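Local atomic coordinates of Alr2269 protein (Nostoc sp., PDB entry 3MC9), a protein that probably takes part, as an Omp85-type outer-membrane protein with periplasmic POTRA domains, in protein transport and beta-barrel biogenesis at the outer membrane. Residues 137-143 and 169-175; 70-76 and 132-136; 195-201 and 215-221. All coordinates share one frame; numbering follows the deposited sequence.

Interaction 1. Residues 137-143 and 169-175; sequences NPVLSKV and QYGKILN
V139 and I173 meet in a single beta bridge, their CA atoms 3.9 Å apart, and three backbone bonds knit the segments together around it: L174 N to P138 O, L140 N to K172 O, and G171 N to L140 O. The last closes onto a type II turn from Q169 to K172, where G171 has a positive phi. N137 adds a side-chain bond to these backbone ones. Its ND2 reaches L174 O at 2.8 Å from above the carbonyl plane, with a bent N-H...O angle of 144°, while CB of N137 lies against CB of L174.

L140, buried, points toward 169-175: chi1 -179° carries CG that way, and from there the two methyls part (chi2 66°), CD1 to L174 CD1 at 4.0 Å and CD2 to Q169 CB at 3.7 Å. Both leucines also rest on V212. Segment 137-143 leads from strand 127-136 of the first POTRA domain into strand 142-146 of the second, and the loop ahead of helix 176-192 straps it to the latter. N175 is the N-cap of that helix, its OD1 accepting from D178 N, while its ND2 bonds T111 O.

The Y170 ring lies against the backbone of S141 and K142. CA of K142 sits over one ring face, 4.0 Å from the centroid, in a CH-pi contact, and S141 O stands over the same face, 3.4 Å above the ring plane. The phenol OH accepts an almost straight bond from V143 N at 3.2 Å and also pairs with D163. V139 CG1 presses on the G171 carbonyl carbon at 3.3 Å.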
loop_
_atom_site.group_PDB
_atom_site.type_symbol
_atom_site.label_atom_id
_atom_site.label_comp_id
_atom_site.label_asym_id
_atom_site.label_seq_id
_atom_site.Cartn_x
_atom_site.Cartn_y
_atom_site.Cartn_z
ATOM N N ASN A 137 -6.614 3.573 -0.155
ATOM C CA ASN A 137 -6.904 2.533 -1.151
ATOM C C ASN A 137 -8.413 2.443 -1.356
ATOM O O ASN A 137 -9.180 2.742 -0.437
ATOM C CB ASN A 137 -6.409 1.171 -0.672
ATOM C CG ASN A 137 -4.911 0.972 -0.861
ATOM O OD1 ASN A 137 -4.321 1.426 -1.841
ATOM N ND2 ASN A 137 -4.301 0.263 0.069
ATOM N N PRO A 138 -8.850 2.017 -2.547
ATOM C CA PRO A 138 -10.273 1.782 -2.716
ATOM C C PRO A 138 -10.697 0.501 -2.012
ATOM O O PRO A 138 -9.840 -0.279 -1.581
ATOM C CB PRO A 138 -10.410 1.602 -4.225
ATOM C CG PRO A 138 -9.137 0.945 -4.615
ATOM C CD PRO A 138 -8.079 1.512 -3.693
ATOM N N VAL A 139 -12.002 0.293 -1.892
ATOM C CA VAL A 139 -12.544 -0.957 -1.348
ATOM C C VAL A 139 -12.194 -2.074 -2.326
ATOM O O VAL A 139 -12.375 -1.919 -3.527
ATOM C CB VAL A 139 -14.075 -0.875 -1.177
ATOM C CG1 VAL A 139 -14.632 -2.173 -0.603
ATOM C CG2 VAL A 139 -14.452 0.314 -0.283
ATOM N N LEU A 140 -11.644 -3.178 -1.823
ATOM C CA LEU A 140 -11.282 -4.312 -2.695
ATOM C C LEU A 140 -12.542 -5.008 -3.205
ATOM O O LEU A 140 -13.314 -5.575 -2.417
ATOM C CB LEU A 140 -10.382 -5.308 -1.957
ATOM C CG LEU A 140 -9.903 -6.529 -2.747
ATOM C CD1 LEU A 140 -8.961 -6.120 -3.891
ATOM C CD2 LEU A 140 -9.227 -7.516 -1.827
ATOM N N SER A 141 -12.762 -4.957 -4.517
ATOM C CA SER A 141 -13.892 -5.664 -5.112
ATOM C C SER A 141 -13.463 -7.054 -5.567
ATOM O O SER A 141 -14.196 -8.030 -5.358
ATOM C CB SER A 141 -14.506 -4.880 -6.275
ATOM O OG SER A 141 -13.552 -4.613 -7.283
ATOM N N LYS A 142 -12.285 -7.155 -6.185
ATOM C CA LYS A 142 -11.764 -8.460 -6.562
ATOM C C LYS A 142 -10.270 -8.531 -6.903
ATOM O O LYS A 142 -9.624 -7.516 -7.163
ATOM C CB LYS A 142 -12.615 -9.038 -7.696
ATOM C CG LYS A 142 -12.089 -8.890 -9.089
ATOM C CD LYS A 142 -12.306 -10.178 -9.851
ATOM C CE LYS A 142 -13.516 -10.153 -10.740
ATOM N NZ LYS A 142 -13.507 -11.395 -11.570
ATOM N N VAL A 143 -9.737 -9.754 -6.845
ATOM C CA VAL A 143 -8.379 -10.058 -7.280
ATOM C C VAL A 143 -8.423 -11.009 -8.483
ATOM O O VAL A 143 -9.081 -12.049 -8.441
ATOM C CB VAL A 143 -7.510 -10.669 -6.135
ATOM C CG1 VAL A 143 -6.124 -11.022 -6.637
ATOM C CG2 VAL A 143 -7.406 -9.702 -4.967
ATOM N N GLN A 169 -11.217 -10.650 2.005
ATOM C CA GLN A 169 -10.829 -9.238 2.001
ATOM C C GLN A 169 -11.765 -8.381 1.130
ATOM O O GLN A 169 -11.671 -7.165 1.137
ATOM C CB GLN A 169 -9.367 -9.086 1.537
ATOM C CG GLN A 169 -8.345 -9.956 2.305
ATOM C CD GLN A 169 -6.922 -9.861 1.738
ATOM O OE1 GLN A 169 -6.518 -8.829 1.182
ATOM N NE2 GLN A 169 -6.155 -10.952 1.870
ATOM N N TYR A 170 -12.660 -9.024 0.380
ATOM C CA TYR A 170 -13.597 -8.326 -0.511
ATOM C C TYR A 170 -14.590 -7.487 0.290
ATOM O O TYR A 170 -15.033 -7.898 1.354
ATOM C CB TYR A 170 -14.386 -9.320 -1.376
ATOM C CG TYR A 170 -13.596 -10.040 -2.465
ATOM C CD1 TYR A 170 -12.196 -10.002 -2.512
ATOM C CD2 TYR A 170 -14.259 -10.794 -3.434
ATOM C CE1 TYR A 170 -11.493 -10.661 -3.511
ATOM C CE2 TYR A 170 -13.557 -11.469 -4.429
ATOM C CZ TYR A 170 -12.178 -11.396 -4.464
ATOM O OH TYR A 170 -11.481 -12.055 -5.449
ATOM N N GLY A 171 -14.929 -6.310 -0.228
ATOM C CA GLY A 171 -15.933 -5.435 0.400
ATOM C C GLY A 171 -15.380 -4.563 1.521
ATOM O O GLY A 171 -16.128 -3.873 2.205
ATOM N N LYS A 172 -14.063 -4.600 1.705
ATOM C CA LYS A 172 -13.374 -3.755 2.674
ATOM C C LYS A 172 -12.238 -3.033 1.981
ATOM O O LYS A 172 -11.761 -3.465 0.924
ATOM C CB LYS A 172 -12.788 -4.600 3.799
ATOM C CG LYS A 172 -13.760 -4.903 4.934
ATOM C CD LYS A 172 -13.083 -5.747 6.009
ATOM C CE LYS A 172 -12.677 -7.126 5.486
ATOM N NZ LYS A 172 -11.810 -7.826 6.459
ATOM N N ILE A 173 -11.791 -1.942 2.598
ATOM C CA ILE A 173 -10.691 -1.163 2.047
ATOM C C ILE A 173 -9.509 -2.108 1.817
ATOM O O ILE A 173 -9.230 -2.982 2.632
ATOM C CB ILE A 173 -10.316 0.067 2.936
ATOM C CG1 ILE A 173 -9.176 0.867 2.288
ATOM C CG2 ILE A 173 -9.965 -0.341 4.376
ATOM C CD1 ILE A 173 -8.691 2.036 3.124
ATOM N N LEU A 174 -8.865 -1.948 0.670
ATOM C CA LEU A 174 -7.728 -2.762 0.287
ATOM C C LEU A 174 -6.579 -2.471 1.225
ATOM O O LEU A 174 -6.182 -1.323 1.375
ATOM C CB LEU A 174 -7.305 -2.473 -1.165
ATOM C CG LEU A 174 -5.988 -3.099 -1.654
ATOM C CD1 LEU A 174 -6.034 -4.632 -1.612
ATOM C CD2 LEU A 174 -5.614 -2.610 -3.059
ATOM N N ASN A 175 -6.061 -3.518 1.862
ATOM C CA ASN A 175 -4.808 -3.414 2.593
ATOM C C ASN A 175 -3.730 -4.291 1.986
ATOM O O ASN A 175 -3.879 -5.512 1.912
ATOM C CB ASN A 175 -4.989 -3.771 4.055
ATOM C CG ASN A 175 -3.735 -3.497 4.872
ATOM O OD1 ASN A 175 -2.775 -4.244 4.799
ATOM N ND2 ASN A 175 -3.755 -2.419 5.662
#

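Interaction 2. Residues 70-76 and 132-136; sequences RPQSGQL and FIVQP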
loop_
_atom_site.group_PDB
_atom_site.type_symbol
_atom_site.label_atom_id
_atom_site.label_comp_id
_atom_site.label_asym_id
_atom_site.label_seq_id
_atom_site.Cartn_x
_atom_site.Cartn_y
_atom_site.Cartn_z
ATOM N N ARG A 70 -3.904 14.847 5.512
ATOM C CA ARG A 70 -5.020 15.225 4.634
ATOM C C ARG A 70 -5.277 14.186 3.545
ATOM O O ARG A 70 -4.338 13.605 3.026
ATOM C CB ARG A 70 -4.741 16.575 3.948
ATOM C CG ARG A 70 -4.698 17.784 4.873
ATOM C CD ARG A 70 -6.049 18.039 5.536
ATOM N NE ARG A 70 -6.020 19.212 6.409
ATOM C CZ ARG A 70 -5.900 19.188 7.740
ATOM N NH1 ARG A 70 -5.883 20.337 8.414
ATOM N NH2 ARG A 70 -5.800 18.036 8.412
ATOM N N PRO A 71 -6.556 13.984 3.172
ATOM C CA PRO A 71 -6.858 13.155 2.018
ATOM C C PRO A 71 -6.464 13.901 0.756
ATOM O O PRO A 71 -6.609 15.112 0.694
ATOM C CB PRO A 71 -8.383 12.999 2.089
ATOM C CG PRO A 71 -8.844 14.288 2.687
ATOM C CD PRO A 71 -7.761 14.669 3.679
ATOM N N GLN A 72 -5.955 13.194 -0.233
ATOM C CA GLN A 72 -5.691 13.799 -1.531
ATOM C C GLN A 72 -7.007 14.139 -2.246
ATOM O O GLN A 72 -7.082 15.116 -2.985
ATOM C CB GLN A 72 -4.876 12.851 -2.391
ATOM C CG GLN A 72 -4.216 13.528 -3.567
ATOM C CD GLN A 72 -3.331 12.579 -4.332
ATOM O OE1 GLN A 72 -3.190 11.412 -3.967
ATOM N NE2 GLN A 72 -2.722 13.074 -5.402
ATOM N N SER A 73 -8.026 13.310 -2.022
ATOM C CA SER A 73 -9.388 13.570 -2.483
ATOM C C SER A 73 -10.365 12.778 -1.614
ATOM O O SER A 73 -9.962 11.862 -0.883
ATOM C CB SER A 73 -9.545 13.169 -3.943
ATOM O OG SER A 73 -9.489 11.756 -4.089
ATOM N N GLY A 74 -11.644 13.120 -1.703
ATOM C CA GLY A 74 -12.652 12.541 -0.825
ATOM C C GLY A 74 -12.458 13.011 0.608
ATOM O O GLY A 74 -11.924 14.097 0.851
ATOM N N GLN A 75 -12.913 12.196 1.554
ATOM C CA GLN A 75 -12.703 12.453 2.974
ATOM C C GLN A 75 -11.710 11.477 3.550
ATOM O O GLN A 75 -11.540 10.376 3.039
ATOM C CB GLN A 75 -13.992 12.309 3.778
ATOM C CG GLN A 75 -14.867 13.519 3.798
ATOM C CD GLN A 75 -16.039 13.347 2.884
ATOM O OE1 GLN A 75 -17.136 13.019 3.331
ATOM N NE2 GLN A 75 -15.807 13.511 1.582
ATOM N N LEU A 76 -11.074 11.893 4.636
ATOM C CA LEU A 76 -10.199 11.022 5.386
ATOM C C LEU A 76 -10.920 10.605 6.653
ATOM O O LEU A 76 -11.270 11.440 7.485
ATOM C CB LEU A 76 -8.886 11.720 5.739
ATOM C CG LEU A 76 -7.797 10.792 6.292
ATOM C CD1 LEU A 76 -7.515 9.652 5.306
ATOM C CD2 LEU A 76 -6.520 11.567 6.583
ATOM N N PHE A 132 0.998 15.761 5.294
ATOM C CA PHE A 132 1.063 14.425 4.723
ATOM C C PHE A 132 -0.241 14.254 3.984
ATOM O O PHE A 132 -1.316 14.274 4.597
ATOM C CB PHE A 132 1.247 13.353 5.792
ATOM C CG PHE A 132 2.606 13.382 6.437
ATOM C CD1 PHE A 132 3.726 12.895 5.761
ATOM C CD2 PHE A 132 2.774 13.923 7.703
ATOM C CE1 PHE A 132 4.986 12.939 6.345
ATOM C CE2 PHE A 132 4.023 13.973 8.291
ATOM C CZ PHE A 132 5.139 13.487 7.610
ATOM N N ILE A 133 -0.148 14.136 2.665
ATOM C CA ILE A 133 -1.324 14.014 1.822
ATOM C C ILE A 133 -1.395 12.577 1.354
ATOM O O ILE A 133 -0.475 12.060 0.723
ATOM C CB ILE A 133 -1.284 15.021 0.652
ATOM C CG1 ILE A 133 -1.216 16.445 1.213
ATOM C CG2 ILE A 133 -2.523 14.858 -0.253
ATOM C CD1 ILE A 133 -0.426 17.406 0.368
ATOM N N VAL A 134 -2.489 11.913 1.703
ATOM C CA VAL A 134 -2.594 10.485 1.506
ATOM C C VAL A 134 -3.869 10.173 0.729
ATOM O O VAL A 134 -4.867 10.881 0.851
ATOM C CB VAL A 134 -2.582 9.740 2.847
ATOM C CG1 VAL A 134 -1.341 10.124 3.670
ATOM C CG2 VAL A 134 -3.854 10.012 3.643
ATOM N N GLN A 135 -3.814 9.122 -0.077
ATOM C CA GLN A 135 -4.949 8.676 -0.874
ATOM C C GLN A 135 -5.276 7.278 -0.410
ATOM O O GLN A 135 -4.533 6.342 -0.701
ATOM C CB GLN A 135 -4.605 8.686 -2.363
ATOM C CG GLN A 135 -5.765 8.327 -3.302
ATOM C CD GLN A 135 -7.091 9.003 -2.948
ATOM O OE1 GLN A 135 -8.061 8.325 -2.623
ATOM N NE2 GLN A 135 -7.140 10.329 -3.024
ATOM N N PRO A 136 -6.363 7.130 0.364
ATOM C CA PRO A 136 -6.735 5.795 0.811
ATOM C C PRO A 136 -6.957 4.840 -0.359
ATOM O O PRO A 136 -7.419 5.251 -1.424
ATOM C CB PRO A 136 -8.049 6.024 1.574
ATOM C CG PRO A 136 -8.049 7.462 1.934
ATOM C CD PRO A 136 -7.259 8.171 0.893
#
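Three backbone hydrogen bonds join R70 and Q72 to strand 127-136 in a parallel register that pairs R70 with I133 and P71 with V134. R70 is held through both its backbone N and its backbone O, the N donating to F132 O and the O accepting from V134 N, each at 2.8 Å. Q72 N then donates to V134 O, but from 41° above the carbonyl plane and with a less straight angle of 150°, as the chain turns off into the loop. P71 has no N-H to give; its CA instead makes a CA-H...O contact with V134 O at 3.2 Å, and I133 CA approaches R70 O in the same way.

Apolar contacts flank this ladder. CG2 of I133, anti to the backbone N, lies against CA of Q72 at 3.6 Å and against its CB, the two side chains crossing at about a right angle. After the loop has turned back, L76 CD1 touches both V134 CG2, at 4.0 Å, and P136 CG; helix 78-87 adds L80 against P136.

Q72 crosses Q135 at about a right angle, its OE1 3.5 Å from Q135 CB.

In this pairing of strands 62-71 and 127-136, central in the POTRA sheet, the last backbone bond is made by Q72 N; beyond it the segments touch through side chains. The strand end is therefore held first by polar backbone bonds and then by the apolar contacts of L76.

Interaction 3. Residues 195-201 and 215-221; sequences YVLANVV and QVAEGVV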
loop_
_atom_site.group_PDB
_atom_site.type_symbol
_atom_site.label_atom_id
_atom_site.label_comp_id
_atom_site.label_asym_id
_atom_site.label_seq_id
_atom_site.Cartn_x
_atom_site.Cartn_y
_atom_site.Cartn_z
ATOM N N TYR A 195 4.248 -26.220 -9.640
ATOM C CA TYR A 195 4.843 -24.974 -10.176
ATOM C C TYR A 195 5.619 -24.280 -9.060
ATOM O O TYR A 195 5.147 -23.328 -8.440
ATOM C CB TYR A 195 3.749 -24.075 -10.749
ATOM C CG TYR A 195 3.066 -24.745 -11.926
ATOM C CD1 TYR A 195 2.045 -25.673 -11.724
ATOM C CD2 TYR A 195 3.467 -24.488 -13.242
ATOM C CE1 TYR A 195 1.435 -26.332 -12.810
ATOM C CE2 TYR A 195 2.868 -25.134 -14.325
ATOM C CZ TYR A 195 1.854 -26.064 -14.103
ATOM O OH TYR A 195 1.225 -26.705 -15.167
ATOM N N VAL A 196 6.809 -24.818 -8.786
ATOM C CA VAL A 196 7.548 -24.437 -7.598
ATOM C C VAL A 196 8.426 -23.194 -7.799
ATOM O O VAL A 196 9.177 -22.820 -6.887
ATOM C CB VAL A 196 8.398 -25.606 -7.091
ATOM C CG1 VAL A 196 7.518 -26.864 -6.838
ATOM C CG2 VAL A 196 9.514 -25.932 -8.072
ATOM N N LEU A 197 8.352 -22.564 -8.980
ATOM C CA LEU A 197 9.188 -21.401 -9.296
ATOM C C LEU A 197 8.331 -20.191 -9.655
ATOM O O LEU A 197 8.812 -19.234 -10.227
ATOM C CB LEU A 197 10.145 -21.744 -10.451
ATOM C CG LEU A 197 11.146 -22.844 -10.108
ATOM C CD1 LEU A 197 12.003 -23.276 -11.317
ATOM C CD2 LEU A 197 12.027 -22.386 -8.952
ATOM N N ALA A 198 7.048 -20.264 -9.318
ATOM C CA ALA A 198 6.064 -19.240 -9.657
ATOM C C ALA A 198 6.337 -17.939 -8.889
ATOM O O ALA A 198 6.585 -17.978 -7.701
ATOM C CB ALA A 198 4.662 -19.763 -9.332
ATOM N N ASN A 199 6.315 -16.805 -9.584
ATOM C CA ASN A 199 6.570 -15.500 -8.983
ATOM C C ASN A 199 5.584 -14.463 -9.510
ATOM O O ASN A 199 5.315 -14.409 -10.697
ATOM C CB ASN A 199 7.991 -14.999 -9.301
ATOM C CG ASN A 199 9.038 -15.536 -8.344
ATOM O OD1 ASN A 199 8.884 -15.426 -7.128
ATOM N ND2 ASN A 199 10.124 -16.114 -8.890
ATOM N N VAL A 200 5.093 -13.609 -8.627
ATOM C CA VAL A 200 4.402 -12.390 -9.041
ATOM C C VAL A 200 5.363 -11.471 -9.831
ATOM O O VAL A 200 6.519 -11.283 -9.438
ATOM C CB VAL A 200 3.791 -11.671 -7.825
ATOM C CG1 VAL A 200 3.150 -10.341 -8.247
ATOM C CG2 VAL A 200 2.713 -12.594 -7.162
ATOM N N VAL A 201 4.902 -10.960 -10.968
ATOM C CA VAL A 201 5.707 -10.039 -11.798
ATOM C C VAL A 201 5.381 -8.596 -11.441
ATOM O O VAL A 201 4.240 -8.162 -11.569
ATOM C CB VAL A 201 5.460 -10.236 -13.307
ATOM C CG1 VAL A 201 6.263 -9.214 -14.129
ATOM C CG2 VAL A 201 5.813 -11.649 -13.724
ATOM N N GLN A 215 -0.113 -10.098 -11.866
ATOM C CA GLN A 215 0.577 -10.691 -12.989
ATOM C C GLN A 215 1.530 -11.714 -12.393
ATOM O O GLN A 215 2.308 -11.353 -11.516
ATOM C CB GLN A 215 1.347 -9.573 -13.675
ATOM C CG GLN A 215 1.713 -9.812 -15.104
ATOM C CD GLN A 215 1.976 -8.484 -15.828
ATOM O OE1 GLN A 215 3.020 -7.855 -15.647
ATOM N NE2 GLN A 215 1.009 -8.048 -16.633
ATOM N N VAL A 216 1.458 -12.968 -12.858
ATOM C CA VAL A 216 2.264 -14.072 -12.337
ATOM C C VAL A 216 3.017 -14.779 -13.466
ATOM O O VAL A 216 2.430 -15.111 -14.491
ATOM C CB VAL A 216 1.391 -15.129 -11.608
ATOM C CG1 VAL A 216 2.260 -16.221 -11.015
ATOM C CG2 VAL A 216 0.576 -14.491 -10.521
ATOM N N ALA A 217 4.320 -14.975 -13.276
ATOM C CA ALA A 217 5.122 -15.844 -14.132
ATOM C C ALA A 217 4.987 -17.214 -13.512
ATOM O O ALA A 217 5.641 -17.524 -12.549
ATOM C CB ALA A 217 6.590 -15.404 -14.151
ATOM N N GLU A 218 4.078 -18.013 -14.037
ATOM C CA GLU A 218 3.722 -19.280 -13.410
ATOM C C GLU A 218 4.754 -20.349 -13.638
ATOM O O GLU A 218 4.943 -21.214 -12.801
ATOM C CB GLU A 218 2.367 -19.764 -13.976
ATOM C CG GLU A 218 1.254 -18.775 -13.700
ATOM C CD GLU A 218 -0.125 -19.316 -14.000
ATOM O OE1 GLU A 218 -0.275 -20.055 -14.982
ATOM O OE2 GLU A 218 -1.058 -18.952 -13.254
ATOM N N GLY A 219 5.421 -20.306 -14.783
ATOM C CA GLY A 219 6.292 -21.387 -15.167
ATOM C C GLY A 219 5.518 -22.450 -15.912
ATOM O O GLY A 219 4.272 -22.440 -15.939
ATOM N N VAL A 220 6.277 -23.345 -16.531
ATOM C CA VAL A 220 5.769 -24.487 -17.275
ATOM C C VAL A 220 6.434 -25.731 -16.680
ATOM O O VAL A 220 7.581 -25.655 -16.216
ATOM C CB VAL A 220 6.098 -24.330 -18.771
ATOM C CG1 VAL A 220 5.888 -25.633 -19.543
ATOM C CG2 VAL A 220 5.256 -23.179 -19.368
ATOM N N VAL A 221 5.713 -26.855 -16.637
ATOM C CA VAL A 221 6.311 -28.146 -16.256
ATOM C C VAL A 221 6.006 -29.207 -17.315
ATOM O O VAL A 221 4.921 -29.214 -17.875
ATOM C CB VAL A 221 5.807 -28.637 -14.876
ATOM C CG1 VAL A 221 6.352 -30.061 -14.553
ATOM C CG2 VAL A 221 6.172 -27.644 -13.777
HETATM O O HOH W 1 2.901 -26.525 -17.716
HETATM O O HOH W 2 6.957 -22.845 -11.577
HETATM O O HOH W 3 8.870 -17.313 -12.001
HETATM O O HOH W 4 1.559 -8.018 -10.785
#
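N199 and A217 form an antiparallel hydrogen-bonded pair, each residue giving one bond to the other and taking one from it: A217 N to N199 O at 2.8 Å, nearly in line with the carbonyl, and N199 N to A217 O, longer at 3.1 Å. V201 N adds a third bond, to Q215 O at 2.7 Å. V200 and V216 make the intervening non-hydrogen-bonded pair, their side chains on the face covered by helix 176-192. V201 CG2, anti to its carbonyl carbon, meets A217 CB at 3.9 Å. This is the beta hairpin of the second POTRA domain, strands 199-206 and 211-217.

Where the strands part, water takes over. One molecule accepts from L197 N and donates to E218 O; another donates to both L197 O and A217 O, so A217 O serves N199 N and a water together. Beside the strands a further water accepts from Q215 N and probably donates to V201 O.

Y195 lies across the chain beyond the strands. Its ring presents an edge to the carbonyls of E218 and G219, CE2 standing 3.4 Å from G219 O, while V221 CG2 lies over one face near the rim. A water links its OH to V221 N. The E218 carboxylate bonds Y190 OH and S155 OG through OE2 and V156 N through OE1.

Direct bonds thus join the paired strand residues, whereas the polar links beyond them, at L197, E218 and V221, run through single waters, alongside Y195 packing and the E218 carboxylate bonds.

Overall arrangement
From the N terminus, strand 62-71 runs into residues 70-76, and interaction 2 closes a loop of 55 residues by bringing in the end of strand 127-136, across the helices and strands of the first POTRA domain. The chain passes directly from P136 to N137, where interaction 1 opens; its closure over 25 residues ties the interdomain linker to the loop before helix 176-192. Interaction 3 then closes the short hairpin near the modelled C terminus. The three follow in series, neither nested nor crossed. Interactions 1 and 3 reach the same sheet, with centres about 24 Å apart, whereas interactions 2 and 3 lie on opposite sides of the chain's centre.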